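Local coordinates for proteasome activator protein PA26 (Trypanosoma brucei, PDB 1YAR) that activates the 20S proteasome as an 11S (PA28-family) regulator, probably by docking on its ends and opening the gated entrance to the proteolytic chamber, at residues O[108-113]-O[227-232]. Residues are numbered along the deposited sequence; the frame is centred on the assembly and turned at random.
Sequences EDNLGV and QPRTGS
Where the chain leaves helix 183-226, its backbone passes so close to the first turn of helix 111-130 that the CA atoms of Gly112 and Pro228 are 3.9 Å apart and Gly112 CA gives a C-H...O contact to Pro228 O at 3.3 Å. The two backbones meet here with no side chain between them. Beside this contact, Pro228 lays CB against the backbone of Gly112 and Val113.

Arg229 does most of the work. Its chain, extended from CG to NE, runs obliquely across Asp109, with CD 3.4 Å from Asp109 OD2, and brings the guanidinium edge-on to the turn before the helix. NE donates an almost straight hydrogen bond (171°) to Asp109 O at 2.9 Å, while NH2 gives a more bent one (141°) to Asn110 OD1 at 3.0 Å; NH1 donates to Glu104 O. Asp109 OD2 lies well out of the guanidinium plane and adds only a long charge interaction with NE; it also forms a salt bridge with a basic side chain of another protein's chain. Three waters stitch the segments: one links Asp109 O, Val113 N and Pro228 O, and two join the carboxylate to Thr230 N and O.

Thus the start of helix 111-130 is tied to the C-terminal tail just past helix 183-226, with Asn110 ND2 hydrogen-bonded to Lys106 O and Pro103 packed against Val113, Pro228 and Arg229.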
loop_
_atom_site.group_PDB
_atom_site.type_symbol
_atom_site.label_atom_id
_atom_site.label_comp_id
_atom_site.label_asym_id
_atom_site.label_seq_id
_atom_site.Cartn_x
_atom_site.Cartn_y
_atom_site.Cartn_z
ATOM N N GLU O 108 71.902 -37.230 3.087
ATOM C CA GLU O 108 70.637 -37.505 3.790
ATOM C C GLU O 108 70.560 -38.998 4.096
ATOM O O GLU O 108 71.367 -39.757 3.555
ATOM C CB GLU O 108 69.448 -37.134 2.902
ATOM C CG GLU O 108 69.322 -37.993 1.658
ATOM C CD GLU O 108 68.293 -37.465 0.688
ATOM O OE1 GLU O 108 67.132 -37.915 0.740
ATOM O OE2 GLU O 108 68.653 -36.590 -0.123
ATOM N N ASP O 109 69.603 -39.410 4.942
ATOM C CA ASP O 109 69.348 -40.830 5.233
ATOM C C ASP O 109 70.620 -41.477 5.837
ATOM O O ASP O 109 71.023 -42.603 5.483
ATOM C CB ASP O 109 68.896 -41.541 3.948
ATOM C CG ASP O 109 68.309 -42.927 4.198
ATOM O OD1 ASP O 109 68.084 -43.322 5.370
ATOM O OD2 ASP O 109 68.039 -43.690 3.241
ATOM N N ASN O 110 71.236 -40.730 6.753
ATOM C CA ASN O 110 72.503 -41.094 7.380
ATOM C C ASN O 110 72.427 -41.446 8.861
ATOM O O ASN O 110 73.453 -41.494 9.526
ATOM C CB ASN O 110 73.498 -39.949 7.209
ATOM C CG ASN O 110 74.044 -39.873 5.805
ATOM O OD1 ASN O 110 74.217 -40.901 5.140
ATOM N ND2 ASN O 110 74.336 -38.656 5.339
ATOM N N LEU O 111 71.230 -41.679 9.389
ATOM C CA LEU O 111 71.123 -42.046 10.808
ATOM C C LEU O 111 71.817 -43.386 11.104
ATOM O O LEU O 111 72.485 -43.526 12.139
ATOM C CB LEU O 111 69.665 -42.119 11.252
ATOM C CG LEU O 111 68.811 -40.864 11.030
ATOM C CD1 LEU O 111 67.358 -41.189 11.323
ATOM C CD2 LEU O 111 69.323 -39.714 11.879
ATOM N N GLY O 112 71.648 -44.353 10.194
ATOM C CA GLY O 112 72.328 -45.654 10.295
ATOM C C GLY O 112 73.814 -45.524 10.052
ATOM O O GLY O 112 74.610 -46.156 10.749
ATOM N N VAL O 113 74.191 -44.722 9.052
ATOM C CA VAL O 113 75.594 -44.447 8.733
ATOM C C VAL O 113 76.336 -43.850 9.950
ATOM O O VAL O 113 77.498 -44.199 10.234
ATOM C CB VAL O 113 75.721 -43.518 7.485
ATOM C CG1 VAL O 113 77.167 -43.221 7.189
ATOM C CG2 VAL O 113 75.055 -44.181 6.265
ATOM N N GLN O 227 72.576 -53.115 8.197
ATOM C CA GLN O 227 71.627 -52.500 7.302
ATOM C C GLN O 227 71.348 -51.054 7.728
ATOM O O GLN O 227 70.335 -50.792 8.381
ATOM C CB GLN O 227 70.315 -53.296 7.296
ATOM C CG GLN O 227 70.446 -54.733 6.808
ATOM C CD GLN O 227 70.815 -54.831 5.322
ATOM O OE1 GLN O 227 70.648 -53.863 4.560
ATOM N NE2 GLN O 227 71.308 -56.011 4.907
ATOM N N PRO O 228 72.253 -50.131 7.394
ATOM C CA PRO O 228 72.132 -48.748 7.865
ATOM C C PRO O 228 70.954 -47.972 7.238
ATOM O O PRO O 228 70.532 -46.947 7.783
ATOM C CB PRO O 228 73.477 -48.129 7.467
ATOM C CG PRO O 228 73.955 -48.955 6.280
ATOM C CD PRO O 228 73.484 -50.348 6.604
ATOM N N ARG O 229 70.442 -48.460 6.105
ATOM C CA ARG O 229 69.300 -47.834 5.440
ATOM C C ARG O 229 68.213 -48.869 5.175
ATOM O O ARG O 229 68.504 -50.006 4.811
ATOM C CB ARG O 229 69.710 -47.173 4.123
ATOM C CG ARG O 229 70.679 -46.000 4.275
ATOM C CD ARG O 229 71.056 -45.331 2.973
ATOM N NE ARG O 229 71.899 -44.155 3.221
ATOM C CZ ARG O 229 72.905 -43.757 2.458
ATOM N NH1 ARG O 229 73.233 -44.414 1.340
ATOM N NH2 ARG O 229 73.596 -42.685 2.808
ATOM N N THR O 230 66.964 -48.470 5.362
ATOM C CA THR O 230 65.852 -49.408 5.228
ATOM C C THR O 230 64.845 -48.823 4.267
ATOM O O THR O 230 64.326 -47.721 4.500
ATOM C CB THR O 230 65.188 -49.711 6.601
ATOM O OG1 THR O 230 64.983 -48.489 7.327
ATOM C CG2 THR O 230 66.126 -50.493 7.502
ATOM N N GLY O 231 64.582 -49.565 3.188
ATOM C CA GLY O 231 63.666 -49.127 2.125
ATOM C C GLY O 231 62.191 -49.298 2.460
ATOM O O GLY O 231 61.803 -50.233 3.174
ATOM N N SER O 232 61.373 -48.386 1.938
ATOM C CA SER O 232 59.907 -48.452 2.058
ATOM C C SER O 232 59.264 -47.304 1.275
ATOM O O SER O 232 58.273 -46.711 1.728
ATOM C CB SER O 232 59.450 -48.436 3.537
ATOM O OG SER O 232 59.813 -47.229 4.199
HETATM O O HOH W 1 71.562 -44.410 7.396
HETATM O O HOH W 2 66.740 -45.639 6.263
HETATM O O HOH W 3 66.200 -45.580 3.079
#